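Local coordinates for protein beta-N-acetylhexosaminidase (Microbacterium sp. HJ5, PDB 7BWG) that probably hydrolyses terminal non-reducing N-acetyl-D-hexosamine residues from N-acetyl-beta-D-hexosaminides, as a family 20 glycoside hydrolase, at residues Leu393-Pro406 / Trp415-Trp428. Numbering follows the deposited sequence.
Sequences LSPADAIYLDMKYP and WANGPTSVQRAYDW
In the catalytic domain of this family 20 hydrolase, a TIM-barrel-type domain, the excursion that follows strand 391-393 folds back on itself, and Trp428 and Trp415 of segment 415-428 each receive side chains of segment 393-406. Ala398 CB sits over the five-membered ring of Trp428, 3.8 Å from its centroid, while Pro395 CG takes the six-membered ring of the same indole; both are CH-pi contacts. The Trp428 indole is pinned in turn by NE1, whose bond to Ala425 O lies in the ring plane. Met403, its chain bent at chi2 and chi3, brings SD over the five-membered ring of Trp415, 4.4 Å from its centroid, a Met-aromatic contact, and CE over the same ring makes a CH-pi contact. Tyr400 meets that indole rim to rim, CE2 to CZ2, with the ring planes 71° apart.

Away from the indoles, Thr420 bonds to two carbonyls. Its N donates to Lys404 O (2.8 Å), and its OG1, held beside the backbone N at chi1 -67°, donates to Asp397 O (3.0 Å) from above the carbonyl plane. The Arg424 guanidinium spreads one face over Asp397 O and CB, and its NH1 donates to Gly418 O (3.2 Å). The carboxylate of Asp397 turns elsewhere, OD1 accepting from Tyr370 N. Farther along, Pro406 CG packs on Ser421 CB (3.7 Å), and Ser421 OG caps the helix 422-426 at Arg424 N. Thr420 thus ties two separate carbonyls of segment 393-406 through one residue, while the two indoles are met by apolar side chains; no salt bridge joins the segments.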
ATOM      1  N   LEU A 393     -24.151  -6.187  -7.493  1.00 19.25           N
ATOM      2  CA  LEU A 393     -25.364  -6.841  -7.029  1.00 18.90           C
ATOM      3  C   LEU A 393     -25.076  -8.297  -6.703  1.00 17.95           C
ATOM      4  O   LEU A 393     -24.557  -9.038  -7.545  1.00 14.97           O
ATOM      5  CB  LEU A 393     -26.479  -6.741  -8.070  1.00 18.00           C
ATOM      6  CG  LEU A 393     -26.941  -5.333  -8.454  1.00 21.11           C
ATOM      7  CD1 LEU A 393     -26.932  -4.393  -7.257  1.00 23.20           C
ATOM      8  CD2 LEU A 393     -26.118  -4.757  -9.598  1.00 18.35           C
ATOM      9  N   SER A 394     -25.423  -8.699  -5.484  1.00 20.04           N
ATOM     10  CA  SER A 394     -25.240 -10.071  -5.014  1.00 18.33           C
ATOM     11  C   SER A 394     -26.507 -10.517  -4.296  1.00 21.93           C
ATOM     12  O   SER A 394     -26.541 -10.625  -3.064  1.00 22.15           O
ATOM     13  CB  SER A 394     -24.021 -10.173  -4.097  1.00 19.79           C
ATOM     14  OG  SER A 394     -24.157  -9.342  -2.959  1.00 24.71           O
ATOM     15  N   PRO A 395     -27.573 -10.800  -5.046  1.00 20.98           N
ATOM     16  CA  PRO A 395     -28.860 -11.119  -4.410  1.00 22.49           C
ATOM     17  C   PRO A 395     -28.774 -12.397  -3.587  1.00 24.95           C
ATOM     18  O   PRO A 395     -28.290 -13.430  -4.058  1.00 23.80           O
ATOM     19  CB  PRO A 395     -29.818 -11.270  -5.598  1.00 27.41           C
ATOM     20  CG  PRO A 395     -29.108 -10.646  -6.765  1.00 21.24           C
ATOM     21  CD  PRO A 395     -27.653 -10.855  -6.514  1.00 18.82           C
ATOM     22  N   ALA A 396     -29.247 -12.313  -2.341  1.00 22.15           N
ATOM     23  CA  ALA A 396     -29.163 -13.451  -1.430  1.00 22.56           C
ATOM     24  C   ALA A 396     -29.940 -14.645  -1.966  1.00 24.18           C
ATOM     25  O   ALA A 396     -29.425 -15.766  -2.013  1.00 22.87           O
ATOM     26  CB  ALA A 396     -29.680 -13.056  -0.046  1.00 25.67           C
ATOM     27  N   ASP A 397     -31.191 -14.421  -2.374  1.00 24.60           N
ATOM     28  CA  ASP A 397     -31.997 -15.509  -2.912  1.00 24.20           C
ATOM     29  C   ASP A 397     -31.418 -16.067  -4.204  1.00 24.25           C
ATOM     30  O   ASP A 397     -31.651 -17.238  -4.522  1.00 27.77           O
ATOM     31  CB  ASP A 397     -33.434 -15.036  -3.141  1.00 24.83           C
ATOM     32  CG  ASP A 397     -33.517 -13.874  -4.112  1.00 29.63           C
ATOM     33  OD1 ASP A 397     -32.486 -13.203  -4.326  1.00 29.91           O
ATOM     34  OD2 ASP A 397     -34.611 -13.635  -4.667  1.00 31.76           O
ATOM     35  N   ALA A 398     -30.652 -15.266  -4.946  1.00 22.91           N
ATOM     36  CA  ALA A 398     -30.110 -15.683  -6.234  1.00 23.83           C
ATOM     37  C   ALA A 398     -28.693 -16.235  -6.118  1.00 26.06           C
ATOM     38  O   ALA A 398     -28.465 -17.425  -6.353  1.00 25.40           O
ATOM     39  CB  ALA A 398     -30.141 -14.510  -7.220  1.00 23.88           C
ATOM     40  N   ILE A 399     -27.733 -15.392  -5.740  1.00 29.95           N
ATOM     41  CA  ILE A 399     -26.323 -15.682  -5.972  1.00 22.47           C
ATOM     42  C   ILE A 399     -25.575 -16.082  -4.709  1.00 21.88           C
ATOM     43  O   ILE A 399     -24.382 -16.417  -4.793  1.00 23.17           O
ATOM     44  CB  ILE A 399     -25.630 -14.493  -6.665  1.00 19.89           C
ATOM     45  CG1 ILE A 399     -24.581 -15.016  -7.645  1.00 22.86           C
ATOM     46  CG2 ILE A 399     -25.044 -13.536  -5.645  1.00 22.94           C
ATOM     47  CD1 ILE A 399     -25.197 -15.862  -8.741  1.00 25.00           C
ATOM     48  N   TYR A 400     -26.228 -16.088  -3.547  1.00 25.13           N
ATOM     49  CA  TYR A 400     -25.569 -16.528  -2.320  1.00 24.38           C
ATOM     50  C   TYR A 400     -25.256 -18.016  -2.418  1.00 27.29           C
ATOM     51  O   TYR A 400     -26.150 -18.860  -2.293  1.00 25.89           O
ATOM     52  CB  TYR A 400     -26.439 -16.231  -1.104  1.00 24.84           C
ATOM     53  CG  TYR A 400     -26.086 -14.932  -0.417  1.00 23.04           C
ATOM     54  CD1 TYR A 400     -25.286 -13.992  -1.048  1.00 26.73           C
ATOM     55  CD2 TYR A 400     -26.547 -14.647   0.860  1.00 25.07           C
ATOM     56  CE1 TYR A 400     -24.959 -12.802  -0.429  1.00 28.28           C
ATOM     57  CE2 TYR A 400     -26.220 -13.458   1.486  1.00 24.88           C
ATOM     58  CZ  TYR A 400     -25.426 -12.541   0.837  1.00 26.24           C
ATOM     59  OH  TYR A 400     -25.098 -11.358   1.456  1.00 28.00           O
ATOM     60  N   LEU A 401     -23.982 -18.341  -2.642  1.00 26.23           N
ATOM     61  CA  LEU A 401     -23.560 -19.719  -2.854  1.00 27.26           C
ATOM     62  C   LEU A 401     -23.563 -20.551  -1.579  1.00 26.21           C
ATOM     63  O   LEU A 401     -23.490 -21.781  -1.666  1.00 28.83           O
ATOM     64  CB  LEU A 401     -22.168 -19.742  -3.487  1.00 25.11           C
ATOM     65  CG  LEU A 401     -22.076 -19.020  -4.833  1.00 24.68           C
ATOM     66  CD1 LEU A 401     -20.647 -19.010  -5.357  1.00 25.44           C
ATOM     67  CD2 LEU A 401     -23.022 -19.652  -5.843  1.00 22.76           C
ATOM     68  N   ASP A 402     -23.644 -19.920  -0.410  1.00 26.16           N
ATOM     69  CA  ASP A 402     -23.768 -20.649   0.846  1.00 25.19           C
ATOM     70  C   ASP A 402     -25.204 -21.045   1.157  1.00 27.55           C
ATOM     71  O   ASP A 402     -25.450 -21.638   2.212  1.00 31.07           O
ATOM     72  CB  ASP A 402     -23.213 -19.812   1.999  1.00 27.78           C
ATOM     73  CG  ASP A 402     -24.078 -18.609   2.313  1.00 34.21           C
ATOM     74  OD1 ASP A 402     -24.304 -17.789   1.400  1.00 30.96           O
ATOM     75  OD2 ASP A 402     -24.536 -18.487   3.469  1.00 36.19           O
ATOM     76  N   MET A 403     -26.153 -20.729   0.278  1.00 28.96           N
ATOM     77  CA  MET A 403     -27.548 -21.066   0.513  1.00 24.82           C
ATOM     78  C   MET A 403     -27.818 -22.512   0.121  1.00 22.14           C
ATOM     79  O   MET A 403     -27.362 -22.981  -0.926  1.00 21.98           O
ATOM     80  CB  MET A 403     -28.465 -20.126  -0.270  1.00 24.28           C
ATOM     81  CG  MET A 403     -29.805 -19.869   0.400  1.00 25.78           C
ATOM     82  SD  MET A 403     -29.637 -18.972   1.955  1.00 22.53           S
ATOM     83  CE  MET A 403     -29.078 -17.372   1.375  1.00 23.08           C
ATOM     84  N   LYS A 404     -28.571 -23.213   0.972  1.00 26.50           N
ATOM     85  CA  LYS A 404     -28.851 -24.631   0.778  1.00 23.38           C
ATOM     86  C   LYS A 404     -29.420 -24.902  -0.611  1.00 23.74           C
ATOM     87  O   LYS A 404     -30.109 -24.062  -1.199  1.00 22.09           O
ATOM     88  CB  LYS A 404     -29.846 -25.120   1.833  1.00 22.98           C
ATOM     89  CG  LYS A 404     -29.233 -25.826   3.027  1.00 27.04           C
ATOM     90  CD  LYS A 404     -30.294 -26.087   4.090  1.00 34.83           C
ATOM     91  CE  LYS A 404     -29.842 -27.139   5.089  1.00 37.34           C
ATOM     92  NZ  LYS A 404     -29.688 -28.477   4.451  1.00 41.06           N
ATOM     93  N   TYR A 405     -29.116 -26.094  -1.141  1.00 25.30           N
ATOM     94  CA  TYR A 405     -29.823 -26.567  -2.320  1.00 25.19           C
ATOM     95  C   TYR A 405     -31.188 -27.109  -1.908  1.00 21.49           C
ATOM     96  O   TYR A 405     -31.335 -27.673  -0.822  1.00 17.18           O
ATOM     97  CB  TYR A 405     -29.040 -27.671  -3.026  1.00 28.14           C
ATOM     98  CG  TYR A 405     -27.920 -27.220  -3.940  1.00 27.08           C
ATOM     99  CD1 TYR A 405     -28.163 -26.933  -5.277  1.00 25.37           C
ATOM    100  CD2 TYR A 405     -26.612 -27.111  -3.476  1.00 30.52           C
ATOM    101  CE1 TYR A 405     -27.142 -26.529  -6.122  1.00 30.56           C
ATOM    102  CE2 TYR A 405     -25.583 -26.707  -4.317  1.00 29.17           C
ATOM    103  CZ  TYR A 405     -25.854 -26.417  -5.638  1.00 34.20           C
ATOM    104  OH  TYR A 405     -24.837 -26.016  -6.478  1.00 30.59           O
ATOM    105  N   PRO A 406     -32.208 -26.942  -2.750  1.00 22.42           N
ATOM    106  CA  PRO A 406     -33.485 -27.608  -2.460  1.00 27.63           C
ATOM    107  C   PRO A 406     -33.402 -29.116  -2.605  1.00 30.75           C
ATOM    108  O   PRO A 406     -34.146 -29.831  -1.922  1.00 28.26           O
ATOM    109  CB  PRO A 406     -34.447 -26.988  -3.483  1.00 26.59           C
ATOM    110  CG  PRO A 406     -33.565 -26.549  -4.597  1.00 24.41           C
ATOM    111  CD  PRO A 406     -32.271 -26.126  -3.973  1.00 22.33           C
ATOM    112  N   TRP A 415     -31.850 -18.901   4.923  1.00 26.74           N
ATOM    113  CA  TRP A 415     -32.486 -17.742   5.537  1.00 29.00           C
ATOM    114  C   TRP A 415     -33.062 -16.757   4.529  1.00 27.77           C
ATOM    115  O   TRP A 415     -33.806 -15.859   4.937  1.00 26.95           O
ATOM    116  CB  TRP A 415     -31.494 -17.017   6.450  1.00 26.40           C
ATOM    117  CG  TRP A 415     -30.291 -16.467   5.743  1.00 22.10           C
ATOM    118  CD1 TRP A 415     -29.050 -17.029   5.683  1.00 24.76           C
ATOM    119  CD2 TRP A 415     -30.208 -15.236   5.010  1.00 23.09           C
ATOM    120  NE1 TRP A 415     -28.203 -16.232   4.954  1.00 31.37           N
ATOM    121  CE2 TRP A 415     -28.890 -15.126   4.529  1.00 25.40           C
ATOM    122  CE3 TRP A 415     -31.121 -14.218   4.712  1.00 26.28           C
ATOM    123  CZ2 TRP A 415     -28.463 -14.041   3.770  1.00 25.72           C
ATOM    124  CZ3 TRP A 415     -30.696 -13.145   3.954  1.00 24.21           C
ATOM    125  CH2 TRP A 415     -29.379 -13.065   3.492  1.00 24.89           C
ATOM    126  N   ALA A 416     -32.729 -16.880   3.244  1.00 25.85           N
ATOM    127  CA  ALA A 416     -33.272 -15.974   2.237  1.00 27.68           C
ATOM    128  C   ALA A 416     -34.778 -16.161   2.116  1.00 33.04           C
ATOM    129  O   ALA A 416     -35.549 -15.600   2.900  1.00 37.47           O
ATOM    130  CB  ALA A 416     -32.591 -16.200   0.885  1.00 24.48           C
ATOM    131  N   ASN A 417     -35.207 -16.941   1.129  1.00 26.23           N
ATOM    132  CA  ASN A 417     -36.592 -17.382   1.007  1.00 26.49           C
ATOM    133  C   ASN A 417     -36.623 -18.882   0.756  1.00 26.38           C
ATOM    134  O   ASN A 417     -37.301 -19.385  -0.142  1.00 27.28           O
ATOM    135  CB  ASN A 417     -37.323 -16.619  -0.095  1.00 32.29           C
ATOM    136  CG  ASN A 417     -37.271 -15.117   0.099  1.00 28.90           C
ATOM    137  OD1 ASN A 417     -37.609 -14.606   1.166  1.00 31.89           O
ATOM    138  ND2 ASN A 417     -36.848 -14.401  -0.935  1.00 24.40           N
ATOM    139  N   GLY A 418     -35.866 -19.616   1.567  1.00 22.62           N
ATOM    140  CA  GLY A 418     -35.715 -21.039   1.400  1.00 25.13           C
ATOM    141  C   GLY A 418     -34.413 -21.386   0.713  1.00 23.07           C
ATOM    142  O   GLY A 418     -33.562 -20.525   0.470  1.00 25.42           O
ATOM    143  N   PRO A 419     -34.223 -22.667   0.400  1.00 20.19           N
ATOM    144  CA  PRO A 419     -33.053 -23.065  -0.388  1.00 22.64           C
ATOM    145  C   PRO A 419     -33.096 -22.450  -1.780  1.00 20.70           C
ATOM    146  O   PRO A 419     -34.147 -22.049  -2.284  1.00 23.84           O
ATOM    147  CB  PRO A 419     -33.166 -24.593  -0.448  1.00 23.17           C
ATOM    148  CG  PRO A 419     -34.034 -24.960   0.711  1.00 19.03           C
ATOM    149  CD  PRO A 419     -35.000 -23.826   0.869  1.00 23.78           C
ATOM    150  N   THR A 420     -31.921 -22.377  -2.403  1.00 19.29           N
ATOM    151  CA  THR A 420     -31.758 -21.754  -3.713  1.00 22.80           C
ATOM    152  C   THR A 420     -31.471 -22.837  -4.745  1.00 21.90           C
ATOM    153  O   THR A 420     -30.425 -23.494  -4.689  1.00 21.85           O
ATOM    154  CB  THR A 420     -30.637 -20.716  -3.690  1.00 24.02           C
ATOM    155  OG1 THR A 420     -31.016 -19.617  -2.852  1.00 24.20           O
ATOM    156  CG2 THR A 420     -30.356 -20.204  -5.096  1.00 24.46           C
ATOM    157  N   SER A 421     -32.397 -23.023  -5.681  1.00 22.29           N
ATOM    158  CA  SER A 421     -32.154 -23.930  -6.789  1.00 24.26           C
ATOM    159  C   SER A 421     -31.193 -23.293  -7.787  1.00 23.94           C
ATOM    160  O   SER A 421     -31.038 -22.069  -7.848  1.00 23.36           O
ATOM    161  CB  SER A 421     -33.466 -24.303  -7.481  1.00 22.37           C
ATOM    162  OG  SER A 421     -34.081 -23.168  -8.064  1.00 20.90           O
ATOM    163  N   VAL A 422     -30.529 -24.148  -8.569  1.00 22.88           N
ATOM    164  CA  VAL A 422     -29.647 -23.655  -9.624  1.00 21.60           C
ATOM    165  C   VAL A 422     -30.426 -22.773 -10.591  1.00 23.88           C
ATOM    166  O   VAL A 422     -29.907 -21.772 -11.101  1.00 26.05           O
ATOM    167  CB  VAL A 422     -28.967 -24.833 -10.347  1.00 23.21           C
ATOM    168  CG1 VAL A 422     -28.121 -24.338 -11.511  1.00 19.61           C
ATOM    169  CG2 VAL A 422     -28.116 -25.631  -9.373  1.00 25.34           C
ATOM    170  N   GLN A 423     -31.689 -23.122 -10.844  1.00 22.12           N
ATOM    171  CA  GLN A 423     -32.541 -22.289 -11.686  1.00 23.84           C
ATOM    172  C   GLN A 423     -32.803 -20.939 -11.032  1.00 23.61           C
ATOM    173  O   GLN A 423     -32.705 -19.892 -11.683  1.00 26.10           O
ATOM    174  CB  GLN A 423     -33.857 -23.012 -11.970  1.00 20.62           C
ATOM    175  CG  GLN A 423     -34.957 -22.109 -12.493  1.00 20.93           C
ATOM    176  CD  GLN A 423     -35.971 -22.856 -13.332  1.00 24.14           C
ATOM    177  OE1 GLN A 423     -36.044 -24.083 -13.294  1.00 23.06           O
ATOM    178  NE2 GLN A 423     -36.757 -22.116 -14.106  1.00 28.18           N
ATOM    179  N   ARG A 424     -33.145 -20.946  -9.742  1.00 21.85           N
ATOM    180  CA  ARG A 424     -33.398 -19.697  -9.032  1.00 21.05           C
ATOM    181  C   ARG A 424     -32.145 -18.836  -8.949  1.00 22.86           C
ATOM    182  O   ARG A 424     -32.237 -17.603  -8.947  1.00 20.09           O
ATOM    183  CB  ARG A 424     -33.940 -20.004  -7.638  1.00 25.91           C
ATOM    184  CG  ARG A 424     -34.205 -18.795  -6.773  1.00 26.62           C
ATOM    185  CD  ARG A 424     -33.951 -19.148  -5.327  1.00 22.15           C
ATOM    186  NE  ARG A 424     -34.827 -18.422  -4.418  1.00 22.98           N
ATOM    187  CZ  ARG A 424     -34.762 -18.514  -3.095  1.00 25.00           C
ATOM    188  NH1 ARG A 424     -33.858 -19.298  -2.523  1.00 19.51           N
ATOM    189  NH2 ARG A 424     -35.598 -17.818  -2.346  1.00 30.29           N
ATOM    190  N   ALA A 425     -30.967 -19.463  -8.887  1.00 25.17           N
ATOM    191  CA  ALA A 425     -29.717 -18.715  -8.947  1.00 22.89           C
ATOM    192  C   ALA A 425     -29.511 -18.050 -10.299  1.00 24.30           C
ATOM    193  O   ALA A 425     -28.714 -17.112 -10.405  1.00 25.66           O
ATOM    194  CB  ALA A 425     -28.536 -19.637  -8.634  1.00 21.49           C
ATOM    195  N   TYR A 426     -30.212 -18.519 -11.332  1.00 22.28           N
ATOM    196  CA  TYR A 426     -30.125 -17.966 -12.674  1.00 21.97           C
ATOM    197  C   TYR A 426     -31.337 -17.133 -13.061  1.00 23.52           C
ATOM    198  O   TYR A 426     -31.262 -16.376 -14.034  1.00 19.87           O
ATOM    199  CB  TYR A 426     -29.953 -19.104 -13.692  1.00 24.27           C
ATOM    200  CG  TYR A 426     -29.529 -18.667 -15.073  1.00 26.35           C
ATOM    201  CD1 TYR A 426     -28.215 -18.307 -15.335  1.00 25.49           C
ATOM    202  CD2 TYR A 426     -30.441 -18.629 -16.120  1.00 26.61           C
ATOM    203  CE1 TYR A 426     -27.821 -17.913 -16.596  1.00 26.57           C
ATOM    204  CE2 TYR A 426     -30.057 -18.236 -17.387  1.00 24.06           C
ATOM    205  CZ  TYR A 426     -28.745 -17.879 -17.618  1.00 25.14           C
ATOM    206  OH  TYR A 426     -28.354 -17.487 -18.875  1.00 27.41           O
ATOM    207  N   ASP A 427     -32.437 -17.242 -12.316  1.00 26.49           N
ATOM    208  CA  ASP A 427     -33.704 -16.602 -12.667  1.00 26.99           C
ATOM    209  C   ASP A 427     -33.706 -15.123 -12.269  1.00 28.36           C
ATOM    210  O   ASP A 427     -34.527 -14.664 -11.475  1.00 28.85           O
ATOM    211  CB  ASP A 427     -34.854 -17.347 -12.000  1.00 28.78           C
ATOM    212  CG  ASP A 427     -36.050 -17.517 -12.915  1.00 33.87           C
ATOM    213  OD1 ASP A 427     -35.859 -17.549 -14.147  1.00 38.81           O
ATOM    214  OD2 ASP A 427     -37.181 -17.625 -12.397  1.00 36.64           O
ATOM    215  N   TRP A 428     -32.773 -14.369 -12.848  1.00 22.88           N
ATOM    216  CA  TRP A 428     -32.684 -12.946 -12.551  1.00 21.98           C
ATOM    217  C   TRP A 428     -31.821 -12.255 -13.594  1.00 23.96           C
ATOM    218  O   TRP A 428     -30.931 -12.867 -14.194  1.00 32.58           O
ATOM    219  CB  TRP A 428     -32.117 -12.695 -11.149  1.00 21.68           C
ATOM    220  CG  TRP A 428     -30.695 -13.127 -10.980  1.00 18.93           C
ATOM    221  CD1 TRP A 428     -30.225 -14.408 -10.938  1.00 17.84           C
ATOM    222  CD2 TRP A 428     -29.554 -12.276 -10.817  1.00 20.01           C
ATOM    223  NE1 TRP A 428     -28.862 -14.406 -10.763  1.00 19.99           N
ATOM    224  CE2 TRP A 428     -28.426 -13.109 -10.685  1.00 20.10           C
ATOM    225  CE3 TRP A 428     -29.378 -10.889 -10.771  1.00 19.65           C
ATOM    226  CZ2 TRP A 428     -27.141 -12.603 -10.511  1.00 17.49           C
ATOM    227  CZ3 TRP A 428     -28.101 -10.388 -10.598  1.00 17.13           C
ATOM    228  CH2 TRP A 428     -26.999 -11.242 -10.471  1.00 16.74           C
TER